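Myo-inositol-1-phosphate synthase-related protein (Thermotoga maritima MSB8, PDB 3CIN) belongs to the myo-inositol-1-phosphate synthase family, holds nicotinamide-adenine-dinucleotide in a Rossmann-type domain and also carries a bound magnesium ion at a separate site. Local coordinates at residues Val140-Thr145 with Val192-Thr197; Phe198-Pro203 with Leu214-Asp219. All coordinates share one frame; numbering follows the deposited sequence.

How the contacts relate
Both contacts lie at the carboxyl end of one parallel sheet, where Rossmann-type folds commonly place their nucleotide, and neighbouring strand ends here lead to different bound groups. Along the chain they come in series, 140-145 with 192-197 first and 198-203 with 214-219 after it, and their centres are about 11 Å apart. Strand 189-193 stands between strands 138-141 and 214-217, so its outgoing loop serves contact 1 and, a few residues on, contact 2. Two probable hydrogen bonds join them, from Asn-193 N to Phe-217 O and from Asn-193 ND2 to Asp-219 OD1. Contact 1 supplies residues of the NAD pocket, while contact 2 leads from the same sheet to the magnesium site.

Contact 1. Residues Val140-Thr145 with Val192-Thr197; sequences VNTCTT and VNVIPT. With NAD (nicotinamide-adenine-dinucleotide), chain F.
Ile-195 and Asn-141 bury the most surface here, and they meet directly: CG1 of Ile-195 lies 3.6 Å from ND2 of Asn-141, the two side chains crossing at roughly a right angle. With chi1 at 87°, CG1 of Ile-195 stands between its own backbone N and carbonyl carbon, while CG2 turns to the NAD ribose and comes 3.5 Å from Cys-143 O. That carbonyl oxygen accepts a hydrogen bond from NAD O3D, so the isoleucine packs beside a polar grip on NAD.

Asn-141 is held at both ends of its amide. Its ND2 donates to Asn-193 OD1 at 2.9 Å, the donor tilted 33° from the acceptor's carbonyl plane, though the two amide planes are almost parallel; Thr-172 OG1 is a second partner of ND2. Its OD1 receives Cys-143 N from above the carbonyl plane, forming an Asx turn where the strand gives way to loop. Val-192, third in buried area, takes Asn-141 N on its carbonyl oxygen at 2.9 Å and sets its CB against Val-140 CG2.

Strands 138-141 and 189-193 run as parallel neighbours in the Rossmann-type sheet, their loops lining the NAD pocket; helix 328-348 covers the valine face and helix 171-186 the asparagine face.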
loop_
_atom_site.group_PDB
_atom_site.type_symbol
_atom_site.label_atom_id
_atom_site.label_comp_id
_atom_site.label_asym_id
_atom_site.label_seq_id
_atom_site.Cartn_x
_atom_site.Cartn_y
_atom_site.Cartn_z
ATOM N N VAL A 140 -4.514 -0.965 -37.105
ATOM C CA VAL A 140 -4.329 -0.717 -35.668
ATOM C C VAL A 140 -3.389 0.454 -35.441
ATOM O O VAL A 140 -2.264 0.441 -35.950
ATOM C CB VAL A 140 -3.792 -1.990 -34.948
ATOM C CG1 VAL A 140 -3.423 -1.713 -33.487
ATOM C CG2 VAL A 140 -4.862 -3.135 -34.979
ATOM N N ASN A 141 -3.819 1.430 -34.636
ATOM C CA ASN A 141 -3.066 2.610 -34.395
ATOM C C ASN A 141 -2.424 2.498 -33.016
ATOM O O ASN A 141 -3.119 2.592 -31.980
ATOM C CB ASN A 141 -3.921 3.869 -34.470
ATOM C CG ASN A 141 -3.147 5.074 -34.100
ATOM O OD1 ASN A 141 -1.918 5.081 -34.299
ATOM N ND2 ASN A 141 -3.813 6.096 -33.534
ATOM N N THR A 142 -1.103 2.269 -33.007
ATOM C CA THR A 142 -0.281 2.262 -31.786
ATOM C C THR A 142 0.878 3.325 -31.822
ATOM O O THR A 142 2.013 3.067 -31.304
ATOM C CB THR A 142 0.246 0.830 -31.468
ATOM O OG1 THR A 142 0.831 0.269 -32.644
ATOM C CG2 THR A 142 -0.914 -0.127 -31.038
ATOM N N CYS A 143 0.609 4.472 -32.472
ATOM C CA CYS A 143 1.563 5.568 -32.602
ATOM C C CYS A 143 1.745 6.340 -31.285
ATOM O O CYS A 143 0.900 6.277 -30.417
ATOM C CB CYS A 143 1.148 6.568 -33.695
ATOM S SG CYS A 143 1.233 5.856 -35.332
ATOM N N THR A 144 2.866 7.063 -31.178
ATOM C CA THR A 144 3.217 7.952 -30.081
ATOM C C THR A 144 2.049 8.876 -29.736
ATOM O O THR A 144 1.356 9.381 -30.595
ATOM C CB THR A 144 4.447 8.801 -30.484
ATOM O OG1 THR A 144 5.582 7.936 -30.706
ATOM C CG2 THR A 144 4.820 9.878 -29.462
ATOM N N THR A 145 1.806 9.056 -28.440
ATOM C CA THR A 145 0.797 10.017 -27.971
ATOM C C THR A 145 0.999 11.422 -28.545
ATOM O O THR A 145 2.121 11.895 -28.660
ATOM C CB THR A 145 0.860 10.094 -26.407
ATOM O OG1 THR A 145 0.832 8.780 -25.835
ATOM C CG2 THR A 145 -0.264 10.868 -25.836
ATOM N N VAL A 192 -8.708 0.611 -35.548
ATOM C CA VAL A 192 -8.683 0.458 -34.064
ATOM C C VAL A 192 -7.745 1.467 -33.458
ATOM O O VAL A 192 -6.564 1.408 -33.625
ATOM C CB VAL A 192 -8.270 -0.999 -33.684
ATOM C CG1 VAL A 192 -8.199 -1.187 -32.183
ATOM C CG2 VAL A 192 -9.231 -1.999 -34.294
ATOM N N ASN A 193 -8.287 2.417 -32.705
ATOM C CA ASN A 193 -7.499 3.475 -32.139
ATOM C C ASN A 193 -7.337 3.291 -30.662
ATOM O O ASN A 193 -8.246 3.560 -29.915
ATOM C CB ASN A 193 -8.191 4.831 -32.358
ATOM C CG ASN A 193 -7.364 5.970 -31.828
ATOM O OD1 ASN A 193 -6.159 5.889 -31.877
ATOM N ND2 ASN A 193 -7.995 6.958 -31.235
ATOM N N VAL A 194 -6.177 2.820 -30.274
ATOM C CA VAL A 194 -5.932 2.584 -28.856
ATOM C C VAL A 194 -5.146 3.682 -28.183
ATOM O O VAL A 194 -4.763 3.494 -27.047
ATOM C CB VAL A 194 -5.353 1.174 -28.573
ATOM C CG1 VAL A 194 -6.464 0.123 -28.830
ATOM C CG2 VAL A 194 -4.110 0.910 -29.368
ATOM N N ILE A 195 -4.954 4.828 -28.840
ATOM C CA ILE A 195 -4.302 6.006 -28.236
ATOM C C ILE A 195 -5.343 7.095 -27.920
ATOM O O ILE A 195 -6.519 6.943 -28.284
ATOM C CB ILE A 195 -3.074 6.491 -29.095
ATOM C CG1 ILE A 195 -3.489 7.459 -30.205
ATOM C CG2 ILE A 195 -2.324 5.286 -29.682
ATOM C CD1 ILE A 195 -2.296 8.267 -30.816
ATOM N N PRO A 196 -4.946 8.121 -27.131
ATOM C CA PRO A 196 -5.914 9.100 -26.643
ATOM C C PRO A 196 -6.617 9.974 -27.661
ATOM O O PRO A 196 -7.728 10.447 -27.419
ATOM C CB PRO A 196 -5.121 9.916 -25.613
ATOM C CG PRO A 196 -3.974 9.097 -25.231
ATOM C CD PRO A 196 -3.640 8.288 -26.469
ATOM N N THR A 197 -5.981 10.216 -28.800
ATOM C CA THR A 197 -6.515 11.137 -29.779
ATOM C C THR A 197 -7.923 10.766 -30.152
ATOM O O THR A 197 -8.230 9.604 -30.424
ATOM C CB THR A 197 -5.646 11.096 -31.047
ATOM O OG1 THR A 197 -4.322 11.541 -30.708
ATOM C CG2 THR A 197 -6.270 11.907 -32.211
HETATM P PA NAD F . 6.204 3.462 -28.144
HETATM O O1A NAD F . 7.026 2.304 -27.644
HETATM O O2A NAD F . 6.977 4.744 -28.128
HETATM O O5B NAD F . 5.873 3.127 -29.640
HETATM C C5B NAD F . 5.330 4.122 -30.506
HETATM C C4B NAD F . 5.822 3.812 -31.909
HETATM O O4B NAD F . 5.123 4.633 -32.831
HETATM C C3B NAD F . 7.309 4.056 -32.138
HETATM O O3B NAD F . 7.897 2.993 -32.869
HETATM C C2B NAD F . 7.338 5.341 -32.955
HETATM O O2B NAD F . 8.537 5.500 -33.663
HETATM C C1B NAD F . 6.082 5.165 -33.779
HETATM N N9A NAD F . 5.519 6.397 -34.339
HETATM C C8A NAD F . 5.457 7.614 -33.669
HETATM N N7A NAD F . 4.736 8.467 -34.474
HETATM C C5A NAD F . 4.389 7.783 -35.613
HETATM C C6A NAD F . 3.749 8.177 -36.791
HETATM N N6A NAD F . 3.229 9.433 -36.968
HETATM N N1A NAD F . 3.523 7.201 -37.742
HETATM C C2A NAD F . 3.992 5.914 -37.553
HETATM N N3A NAD F . 4.697 5.530 -36.432
HETATM C C4A NAD F . 4.882 6.481 -35.494
HETATM O O3 NAD F . 4.854 3.584 -27.341
HETATM P PN NAD F . 3.969 2.383 -26.828
HETATM O O1N NAD F . 4.249 2.196 -25.374
HETATM O O2N NAD F . 3.987 1.257 -27.807
HETATM O O5D NAD F . 2.522 3.048 -26.862
HETATM C C5D NAD F . 1.863 3.249 -28.091
HETATM C C4D NAD F . 0.624 4.120 -27.920
HETATM O O4D NAD F . -0.323 3.402 -27.177
HETATM C C3D NAD F . 0.836 5.455 -27.222
HETATM O O3D NAD F . -0.010 6.466 -27.828
HETATM C C2D NAD F . 0.296 5.162 -25.832
HETATM O O2D NAD F . -0.204 6.339 -25.190
HETATM C C1D NAD F . -0.849 4.238 -26.181
HETATM N N1N NAD F . -1.294 3.430 -25.048
HETATM C C2N NAD F . -0.442 2.590 -24.455
HETATM C C3N NAD F . -0.986 1.827 -23.387
HETATM C C7N NAD F . -0.175 0.723 -22.882
HETATM O O7N NAD F . 1.079 0.607 -23.413
HETATM N N7N NAD F . -0.676 -0.110 -21.956
HETATM C C4N NAD F . -2.297 1.954 -22.970
HETATM C C5N NAD F . -3.135 2.834 -23.590
HETATM C C6N NAD F . -2.604 3.563 -24.664
#

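Contact 2. Residues Phe198-Pro203 with Leu214-Asp219; sequences FIANDP and LVVFGD. With MG (magnesium ion), chain E.
Asp-219 OD2 is gripped by two firm hydrogen bonds from one residue: Asn-201 ND2 at 2.8 Å and Asn-201 N at 2.9 Å, both reaching it from the same face of the carboxylate. With chi1 -72°, Asn-201 CG lies beside its own backbone N, letting ND2 and N converge there. The backbone N meets the syn side, whereas the amide comes from 45° above the plane. The other oxygen, OD1, offers its syn lone pair to Ala-200 N at 2.9 Å, and Ile-199 N makes weak bonds to both oxygens. Backbone and amide N-H groups thus surround this buried carboxylate, which would be expected to steady its negative charge.

The loop wrapped round it contains a type I beta turn from Ile-199 to Asp-202, leading into helix 203-211 with Asp-202 as N-cap; the helix then returns the chain to strand 214-217 in a beta-alpha-beta crossover of the Rossmann-type sheet. A cis peptide bond joins Gly-218 to Asp-219. Against the turn, Val-216 CG1 packs on Ala-200 CB at 3.9 Å and Ile-199 CG2 at 4.0 Å. Asn-201 OD1 binds magnesium at 2.5 Å, alongside two waters and the carbonyl oxygens of Pro-366, Pro-368 and Glu-371.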
loop_
_atom_site.group_PDB
_atom_site.type_symbol
_atom_site.label_atom_id
_atom_site.label_comp_id
_atom_site.label_asym_id
_atom_site.label_seq_id
_atom_site.Cartn_x
_atom_site.Cartn_y
_atom_site.Cartn_z
ATOM N N PHE A 198 -8.824 11.744 -30.111
ATOM C CA PHE A 198 -10.213 11.480 -30.456
ATOM C C PHE A 198 -10.370 11.079 -31.944
ATOM O O PHE A 198 -10.005 11.827 -32.861
ATOM C CB PHE A 198 -11.090 12.708 -30.260
ATOM C CG PHE A 198 -11.400 13.070 -28.826
ATOM C CD1 PHE A 198 -10.771 12.519 -27.729
ATOM C CD2 PHE A 198 -12.365 14.044 -28.592
ATOM C CE1 PHE A 198 -11.126 12.929 -26.459
ATOM C CE2 PHE A 198 -12.677 14.437 -27.346
ATOM C CZ PHE A 198 -12.072 13.898 -26.296
ATOM N N ILE A 199 -10.866 9.863 -32.161
ATOM C CA ILE A 199 -11.288 9.410 -33.474
ATOM C C ILE A 199 -12.744 8.890 -33.341
ATOM O O ILE A 199 -13.733 9.476 -33.867
ATOM C CB ILE A 199 -10.318 8.386 -34.055
ATOM C CG1 ILE A 199 -8.921 8.995 -34.241
ATOM C CG2 ILE A 199 -10.890 7.857 -35.396
ATOM C CD1 ILE A 199 -8.836 10.146 -35.257
ATOM N N ALA A 200 -12.927 7.838 -32.527
ATOM C CA ALA A 200 -14.282 7.397 -32.164
ATOM C C ALA A 200 -15.134 8.483 -31.488
ATOM O O ALA A 200 -16.336 8.562 -31.672
ATOM C CB ALA A 200 -14.261 6.103 -31.340
ATOM N N ASN A 201 -14.464 9.374 -30.740
ATOM C CA ASN A 201 -15.112 10.476 -30.027
ATOM C C ASN A 201 -15.114 11.818 -30.750
ATOM O O ASN A 201 -15.501 12.841 -30.202
ATOM C CB ASN A 201 -14.453 10.625 -28.640
ATOM C CG ASN A 201 -14.833 9.522 -27.745
ATOM O OD1 ASN A 201 -15.939 9.517 -27.173
ATOM N ND2 ASN A 201 -13.940 8.552 -27.602
ATOM N N ASP A 202 -14.740 11.809 -32.027
ATOM C CA ASP A 202 -14.795 13.024 -32.860
ATOM C C ASP A 202 -15.851 12.772 -33.913
ATOM O O ASP A 202 -15.681 11.947 -34.764
ATOM C CB ASP A 202 -13.454 13.300 -33.513
ATOM C CG ASP A 202 -13.397 14.677 -34.310
ATOM O OD1 ASP A 202 -14.469 15.263 -34.626
ATOM O OD2 ASP A 202 -12.244 15.118 -34.627
ATOM N N PRO A 203 -16.998 13.422 -33.772
ATOM C CA PRO A 203 -18.050 13.202 -34.747
ATOM C C PRO A 203 -17.637 13.417 -36.200
ATOM O O PRO A 203 -18.231 12.814 -37.118
ATOM C CB PRO A 203 -19.107 14.208 -34.336
ATOM C CG PRO A 203 -18.923 14.328 -32.873
ATOM C CD PRO A 203 -17.438 14.298 -32.676
ATOM N N LEU A 214 -16.181 2.314 -43.146
ATOM C CA LEU A 214 -15.199 2.110 -42.116
ATOM C C LEU A 214 -15.801 1.921 -40.725
ATOM O O LEU A 214 -16.665 2.692 -40.297
ATOM C CB LEU A 214 -14.181 3.273 -42.103
ATOM C CG LEU A 214 -13.022 3.157 -41.102
ATOM C CD1 LEU A 214 -11.962 2.160 -41.531
ATOM C CD2 LEU A 214 -12.380 4.537 -40.859
ATOM N N VAL A 215 -15.356 0.860 -40.059
ATOM C CA VAL A 215 -15.678 0.602 -38.646
ATOM C C VAL A 215 -14.557 1.211 -37.810
ATOM O O VAL A 215 -13.369 1.023 -38.079
ATOM C CB VAL A 215 -15.734 -0.925 -38.333
ATOM C CG1 VAL A 215 -16.191 -1.153 -36.884
ATOM C CG2 VAL A 215 -16.654 -1.636 -39.265
ATOM N N VAL A 216 -14.932 1.893 -36.741
ATOM C CA VAL A 216 -13.975 2.509 -35.881
ATOM C C VAL A 216 -14.189 1.998 -34.462
ATOM O O VAL A 216 -15.310 2.032 -33.972
ATOM C CB VAL A 216 -14.108 4.041 -35.908
ATOM C CG1 VAL A 216 -13.235 4.665 -34.854
ATOM C CG2 VAL A 216 -13.666 4.590 -37.289
ATOM N N PHE A 217 -13.119 1.501 -33.845
ATOM C CA PHE A 217 -13.124 1.290 -32.378
ATOM C C PHE A 217 -12.207 2.346 -31.769
ATOM O O PHE A 217 -11.069 2.600 -32.241
ATOM C CB PHE A 217 -12.623 -0.085 -31.965
ATOM C CG PHE A 217 -13.435 -1.285 -32.519
ATOM C CD1 PHE A 217 -14.787 -1.208 -32.834
ATOM C CD2 PHE A 217 -12.774 -2.517 -32.655
ATOM C CE1 PHE A 217 -15.478 -2.367 -33.268
ATOM C CE2 PHE A 217 -13.437 -3.626 -33.068
ATOM C CZ PHE A 217 -14.769 -3.562 -33.426
ATOM N N GLY A 218 -12.647 2.901 -30.658
ATOM C CA GLY A 218 -11.806 3.877 -29.949
ATOM C C GLY A 218 -12.573 4.448 -28.776
ATOM O O GLY A 218 -13.751 4.131 -28.617
ATOM N N ASP A 219 -11.934 5.310 -27.988
ATOM C CA ASP A 219 -10.506 5.720 -28.078
ATOM C C ASP A 219 -9.785 5.396 -26.738
ATOM O O ASP A 219 -10.404 5.428 -25.689
ATOM C CB ASP A 219 -10.400 7.255 -28.316
ATOM C CG ASP A 219 -11.122 7.697 -29.607
ATOM O OD1 ASP A 219 -10.882 7.042 -30.650
ATOM O OD2 ASP A 219 -11.922 8.660 -29.594
HETATM MG MG MG E . -17.646 8.802 -25.482
HETATM O O HOH W 1 -16.211 8.580 -23.588
HETATM O O HOH W 2 -17.735 10.972 -24.648
#